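Local coordinates for HydG protein (Carboxydothermus hydrogenoformans, PDB 4RTB), which probably acts as a radical SAM lyase that makes the carbon monoxide and cyanide ligands needed to mature [FeFe]-hydrogenase, at residues D177-N182 and F426-Y431; R142-T147 and R373-I378. One frame throughout, in Å; residues are numbered along the deposited sequence.

Contact 1 (D177-N182 and F426-Y431)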
loop_
_atom_site.group_PDB
_atom_site.type_symbol
_atom_site.label_atom_id
_atom_site.label_comp_id
_atom_site.label_asym_id
_atom_site.label_seq_id
_atom_site.Cartn_x
_atom_site.Cartn_y
_atom_site.Cartn_z
ATOM N N ASP A 177 -16.616 9.983 11.899
ATOM C CA ASP A 177 -16.140 10.894 10.866
ATOM C C ASP A 177 -14.971 10.289 10.090
ATOM O O ASP A 177 -13.836 10.743 10.202
ATOM C CB ASP A 177 -15.726 12.234 11.474
ATOM C CG ASP A 177 -15.297 13.242 10.424
ATOM O OD1 ASP A 177 -15.866 13.217 9.311
ATOM O OD2 ASP A 177 -14.384 14.048 10.703
ATOM N N ILE A 178 -15.252 9.256 9.305
ATOM C CA ILE A 178 -14.223 8.642 8.476
ATOM C C ILE A 178 -14.400 9.058 7.021
ATOM O O ILE A 178 -15.443 8.812 6.415
ATOM C CB ILE A 178 -14.246 7.107 8.580
ATOM C CG1 ILE A 178 -14.134 6.678 10.042
ATOM C CG2 ILE A 178 -13.114 6.506 7.765
ATOM C CD1 ILE A 178 -12.916 7.237 10.744
ATOM N N ARG A 179 -13.371 9.692 6.469
ATOM C CA ARG A 179 -13.429 10.225 5.113
ATOM C C ARG A 179 -13.380 9.122 4.069
ATOM O O ARG A 179 -14.016 9.223 3.019
ATOM C CB ARG A 179 -12.288 11.220 4.873
ATOM C CG ARG A 179 -12.587 12.642 5.334
ATOM C CD ARG A 179 -12.713 12.718 6.847
ATOM N NE ARG A 179 -13.295 13.975 7.307
ATOM C CZ ARG A 179 -12.595 15.078 7.546
ATOM N NH1 ARG A 179 -11.283 15.085 7.359
ATOM N NH2 ARG A 179 -13.208 16.175 7.970
ATOM N N ARG A 180 -12.625 8.067 4.354
ATOM C CA ARG A 180 -12.475 6.983 3.397
ATOM C C ARG A 180 -12.343 5.623 4.071
ATOM O O ARG A 180 -11.520 5.446 4.971
ATOM C CB ARG A 180 -11.257 7.229 2.504
ATOM C CG ARG A 180 -11.222 6.344 1.277
ATOM C CD ARG A 180 -9.990 6.591 0.432
ATOM N NE ARG A 180 -10.251 6.311 -0.976
ATOM C CZ ARG A 180 -9.310 6.192 -1.906
ATOM N NH1 ARG A 180 -9.648 5.939 -3.164
ATOM N NH2 ARG A 180 -8.030 6.322 -1.579
ATOM N N ILE A 181 -13.162 4.668 3.634
ATOM C CA ILE A 181 -12.968 3.278 4.018
ATOM C C ILE A 181 -12.445 2.481 2.829
ATOM O O ILE A 181 -13.135 2.315 1.822
ATOM C CB ILE A 181 -14.259 2.621 4.541
ATOM C CG1 ILE A 181 -14.554 3.068 5.973
ATOM C CG2 ILE A 181 -14.123 1.109 4.536
ATOM C CD1 ILE A 181 -15.420 4.293 6.074
ATOM N N ASN A 182 -11.207 2.015 2.946
ATOM C CA ASN A 182 -10.639 1.101 1.967
ATOM C C ASN A 182 -10.818 -0.330 2.438
ATOM O O ASN A 182 -10.998 -0.581 3.631
ATOM C CB ASN A 182 -9.161 1.399 1.724
ATOM C CG ASN A 182 -8.945 2.696 0.975
ATOM O OD1 ASN A 182 -9.842 3.190 0.294
ATOM N ND2 ASN A 182 -7.747 3.252 1.093
ATOM N N PHE A 426 -3.793 18.316 6.889
ATOM C CA PHE A 426 -2.822 18.418 7.972
ATOM C C PHE A 426 -3.183 19.550 8.936
ATOM O O PHE A 426 -2.949 19.445 10.142
ATOM C CB PHE A 426 -1.415 18.625 7.414
ATOM C CG PHE A 426 -0.339 18.603 8.462
ATOM C CD1 PHE A 426 0.461 19.713 8.677
ATOM C CD2 PHE A 426 -0.134 17.473 9.239
ATOM C CE1 PHE A 426 1.453 19.696 9.642
ATOM C CE2 PHE A 426 0.854 17.450 10.206
ATOM C CZ PHE A 426 1.649 18.563 10.408
ATOM N N VAL A 427 -3.755 20.626 8.401
ATOM C CA VAL A 427 -4.238 21.725 9.229
ATOM C C VAL A 427 -5.290 21.197 10.195
ATOM O O VAL A 427 -5.220 21.446 11.399
ATOM C CB VAL A 427 -4.837 22.877 8.384
ATOM C CG1 VAL A 427 -5.576 23.864 9.272
ATOM C CG2 VAL A 427 -3.754 23.594 7.594
ATOM N N GLU A 428 -6.251 20.449 9.660
ATOM C CA GLU A 428 -7.319 19.871 10.470
ATOM C C GLU A 428 -6.767 18.934 11.534
ATOM O O GLU A 428 -7.235 18.935 12.679
ATOM C CB GLU A 428 -8.323 19.123 9.595
ATOM C CG GLU A 428 -9.443 18.473 10.386
ATOM C CD GLU A 428 -10.690 18.265 9.559
ATOM O OE1 GLU A 428 -10.644 18.537 8.343
ATOM O OE2 GLU A 428 -11.716 17.835 10.125
ATOM N N TYR A 429 -5.773 18.137 11.155
ATOM C CA TYR A 429 -5.106 17.281 12.127
ATOM C C TYR A 429 -4.531 18.106 13.271
ATOM O O TYR A 429 -4.762 17.800 14.442
ATOM C CB TYR A 429 -3.990 16.464 11.479
ATOM C CG TYR A 429 -3.187 15.678 12.490
ATOM C CD1 TYR A 429 -1.973 16.156 12.966
ATOM C CD2 TYR A 429 -3.656 14.471 12.989
ATOM C CE1 TYR A 429 -1.242 15.446 13.900
ATOM C CE2 TYR A 429 -2.933 13.754 13.922
ATOM C CZ TYR A 429 -1.727 14.246 14.373
ATOM O OH TYR A 429 -1.002 13.534 15.302
ATOM N N LEU A 430 -3.777 19.146 12.923
ATOM C CA LEU A 430 -3.126 19.993 13.917
ATOM C C LEU A 430 -4.136 20.634 14.854
ATOM O O LEU A 430 -3.925 20.689 16.066
ATOM C CB LEU A 430 -2.291 21.079 13.239
ATOM C CG LEU A 430 -1.010 20.631 12.538
ATOM C CD1 LEU A 430 -0.356 21.823 11.876
ATOM C CD2 LEU A 430 -0.060 19.968 13.522
ATOM N N TYR A 431 -5.231 21.121 14.284
ATOM C CA TYR A 431 -6.292 21.712 15.080
ATOM C C TYR A 431 -6.912 20.669 16.010
ATOM O O TYR A 431 -7.304 20.988 17.131
ATOM C CB TYR A 431 -7.354 22.335 14.172
ATOM C CG TYR A 431 -8.655 22.643 14.872
ATOM C CD1 TYR A 431 -8.703 23.535 15.936
ATOM C CD2 TYR A 431 -9.839 22.045 14.464
ATOM C CE1 TYR A 431 -9.893 23.817 16.578
ATOM C CE2 TYR A 431 -11.034 22.320 15.097
ATOM C CZ TYR A 431 -11.055 23.207 16.154
ATOM O OH TYR A 431 -12.246 23.481 16.786
#
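Arg-179 turns the NH1/NH2 end of its guanidinium toward the carboxylate of Glu-428, the two side chains arriving from opposite directions. The closest approach is Arg-179 NH2 to Glu-428 OE2 at 3.1 Å, a salt bridge whose hydrogen bond is weak because the N-H...O angle is only 131°. The other oxygen lies at the edge, in the guanidinium plane, where Glu-428 OE1 is 3.6 Å from Arg-179 NH1. A flat, two-pronged pairing is ruled out by the mutual turn of the groups: their planes stand 83° apart, so charge attraction probably contributes more than directed hydrogen bonding. Glu-428 reaches outward from its helix with CG anti to the backbone N and an extended chain beyond it. The arginine, by contrast, is bent, and the bend at chi2 (67°) is consistent with NE facing Asp-177.

There Asp-177 takes hold of the inner side of the group, with Arg-179 NE to Asp-177 OD1 at 3.3 Å, again a weak hydrogen bond within a salt bridge. Arginine suits this place because one rigid, delocalised cation can serve two acids at once through different nitrogens. It also offsets the likely repulsion between those acids, whose Asp-177 OD2 and Glu-428 OE2 are 4.7 Å apart. Arg-142 supplies a second positive charge, forming a salt bridge to Asp-177 and a longer, weak ion pair to Glu-428.

Little surface is buried, and both touching residues lie toward solvent. The arrangement is a surface salt-bridge network of Asp-177, Arg-179 and Glu-428. It joins helix 419-432 to the loop that leads from helix 158-175 into strand 180-184, at the N-terminal end of a parallel strand of the radical SAM fold.

Contact 2 (R142-T147 and R373-I378)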
loop_
_atom_site.group_PDB
_atom_site.type_symbol
_atom_site.label_atom_id
_atom_site.label_comp_id
_atom_site.label_asym_id
_atom_site.label_seq_id
_atom_site.Cartn_x
_atom_site.Cartn_y
_atom_site.Cartn_z
ATOM N N ARG A 142 -10.284 7.388 14.949
ATOM C CA ARG A 142 -10.583 8.769 14.573
ATOM C C ARG A 142 -10.057 9.772 15.599
ATOM O O ARG A 142 -9.545 10.831 15.232
ATOM C CB ARG A 142 -12.088 8.965 14.388
ATOM C CG ARG A 142 -12.465 10.370 13.948
ATOM C CD ARG A 142 -11.785 10.716 12.637
ATOM N NE ARG A 142 -12.083 12.071 12.185
ATOM C CZ ARG A 142 -11.262 13.105 12.332
ATOM N NH1 ARG A 142 -10.086 12.939 12.924
ATOM N NH2 ARG A 142 -11.615 14.302 11.887
ATOM N N GLU A 143 -10.198 9.433 16.879
ATOM C CA GLU A 143 -9.703 10.272 17.973
ATOM C C GLU A 143 -8.197 10.511 17.861
ATOM O O GLU A 143 -7.677 11.534 18.308
ATOM C CB GLU A 143 -10.028 9.630 19.326
ATOM C CG GLU A 143 -11.151 10.310 20.101
ATOM C CD GLU A 143 -12.470 9.559 20.026
ATOM O OE1 GLU A 143 -12.555 8.438 20.571
ATOM O OE2 GLU A 143 -13.427 10.096 19.426
ATOM N N MET A 144 -7.512 9.543 17.263
ATOM C CA MET A 144 -6.075 9.601 17.033
ATOM C C MET A 144 -5.718 10.743 16.087
ATOM O O MET A 144 -4.661 11.364 16.210
ATOM C CB MET A 144 -5.602 8.266 16.459
ATOM C CG MET A 144 -4.174 7.885 16.766
ATOM S SD MET A 144 -3.967 6.113 16.501
ATOM C CE MET A 144 -5.198 5.465 17.631
ATOM N N GLY A 145 -6.617 11.014 15.146
ATOM C CA GLY A 145 -6.390 12.026 14.131
ATOM C C GLY A 145 -6.510 11.424 12.745
ATOM O O GLY A 145 -6.609 12.142 11.747
ATOM N N HIS A 146 -6.492 10.094 12.691
ATOM C CA HIS A 146 -6.669 9.354 11.445
ATOM C C HIS A 146 -8.043 9.604 10.843
ATOM O O HIS A 146 -9.023 9.755 11.570
ATOM C CB HIS A 146 -6.488 7.854 11.680
ATOM C CG HIS A 146 -5.071 7.381 11.587
ATOM N ND1 HIS A 146 -4.377 7.352 10.397
ATOM C CD2 HIS A 146 -4.229 6.894 12.527
ATOM C CE1 HIS A 146 -3.160 6.880 10.612
ATOM N NE2 HIS A 146 -3.047 6.593 11.897
ATOM N N THR A 147 -8.117 9.638 9.516
ATOM C CA THR A 147 -9.397 9.772 8.828
ATOM C C THR A 147 -9.547 8.717 7.743
ATOM O O THR A 147 -10.599 8.597 7.118
ATOM C CB THR A 147 -9.562 11.161 8.193
ATOM O OG1 THR A 147 -8.514 11.378 7.240
ATOM C CG2 THR A 147 -9.514 12.244 9.256
ATOM N N ARG A 373 3.551 2.150 18.224
ATOM C CA ARG A 373 4.060 3.520 18.268
ATOM C C ARG A 373 2.941 4.538 18.047
ATOM O O ARG A 373 1.972 4.262 17.342
ATOM C CB ARG A 373 5.174 3.720 17.236
ATOM C CG ARG A 373 4.819 3.313 15.815
ATOM C CD ARG A 373 5.832 3.875 14.824
ATOM N NE ARG A 373 6.363 2.854 13.924
ATOM C CZ ARG A 373 7.660 2.616 13.748
ATOM N NH1 ARG A 373 8.565 3.329 14.407
ATOM N NH2 ARG A 373 8.053 1.668 12.909
ATOM N N SER A 374 3.083 5.714 18.654
ATOM C CA SER A 374 2.022 6.720 18.642
ATOM C C SER A 374 2.031 7.588 17.391
ATOM O O SER A 374 3.090 7.947 16.888
ATOM C CB SER A 374 2.127 7.617 19.875
ATOM O OG SER A 374 1.222 8.703 19.781
ATOM N N LEU A 375 0.839 7.938 16.915
ATOM C CA LEU A 375 0.686 8.725 15.692
ATOM C C LEU A 375 1.381 10.082 15.781
ATOM O O LEU A 375 2.067 10.495 14.841
ATOM C CB LEU A 375 -0.797 8.920 15.369
ATOM C CG LEU A 375 -1.128 9.786 14.150
ATOM C CD1 LEU A 375 -0.579 9.163 12.875
ATOM C CD2 LEU A 375 -2.630 10.011 14.036
ATOM N N ALA A 376 1.206 10.767 16.909
ATOM C CA ALA A 376 1.814 12.078 17.117
ATOM C C ALA A 376 3.335 12.023 16.984
ATOM O O ALA A 376 3.947 12.918 16.399
ATOM C CB ALA A 376 1.425 12.632 18.478
ATOM N N GLU A 377 3.937 10.968 17.525
ATOM C CA GLU A 377 5.379 10.773 17.433
ATOM C C GLU A 377 5.851 10.692 15.985
ATOM O O GLU A 377 6.749 11.429 15.575
ATOM C CB GLU A 377 5.800 9.509 18.189
ATOM C CG GLU A 377 6.187 9.758 19.638
ATOM C CD GLU A 377 6.227 8.487 20.466
ATOM O OE1 GLU A 377 6.695 7.446 19.952
ATOM O OE2 GLU A 377 5.781 8.528 21.632
ATOM N N ILE A 378 5.240 9.804 15.207
ATOM C CA ILE A 378 5.673 9.601 13.832
ATOM C C ILE A 378 5.340 10.818 12.973
ATOM O O ILE A 378 5.990 11.050 11.955
ATOM C CB ILE A 378 5.046 8.325 13.211
ATOM C CG1 ILE A 378 3.844 8.661 12.327
ATOM C CG2 ILE A 378 4.680 7.318 14.289
ATOM C CD1 ILE A 378 4.087 8.408 10.856
#
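The imidazole of His-146 receives Leu-375 CD2 over one face, off-centre, 4.2 Å from the ring centroid and 29° from the ring normal, a CH-pi contact. The other methyl, Leu-375 CD1, approaches the ring obliquely, 3.7 Å from His-146 NE2. That nitrogen is also hydrogen-bonded to the carbonyl O of Ala-346; the buried histidine thus fixes its ring by one bond and still offers a face to the leucine. Nearby, within 142-147, the guanidinium of Arg-142 carries Thr-147 CG2 over the centre of one face and Gly-145 CA at its edge.

Leu-375 is the side chain that fills this junction. With CG anti to the backbone N (chi1 177°), its branch projects from the first turn of its helix: CD2 goes between the histidine face and Met-144, CD1 toward NE2. The methylene CG of Met-144, crossing the leucine at a slant, does the touching, 3.8 Å from Leu-375 CD2, and Met-144 O also lies beside that methyl. Leucine suits this buried spot, where Met-144 CG and Leu-98 offer apolar surface and Tyr-429 adds a further wall.

Gly-145 is the first residue to leave helical angles after helix 131-144, with positive phi (123°), a conformation glycine adopts easily, and Gly-145 N bonds to Arg-142 O at 2.9 Å. Across the contact, Ser-374 occupies the N-cap position of helix 375-384. The contact therefore sets a Schellman motif against the start of another helix, where the beta-alpha-beta crossover from strand 95-105 turns into strand 148-153.

Followed from the N terminus, the chain meets 142-147 first, then 177-182, 373-378 and 426-431, so the two long loops cross instead of nesting. Contact 2 closes a loop with 225 residues between its segments; contact 1 opens inside that loop and closes beyond its end, with 243 residues between its segments. Their centres lie 10 Å apart, and they meet directly: Arg-179 N is 3.1 Å from Thr-147 O, a probable hydrogen bond, while Tyr-429 OH packs on Ala-376 CA. Together they tie the helix-to-strand connections leading into strands 148-153 and 180-184 to helices 375-384 and 419-432, contact 2 through buried side chains, contact 1 through charged surface ones.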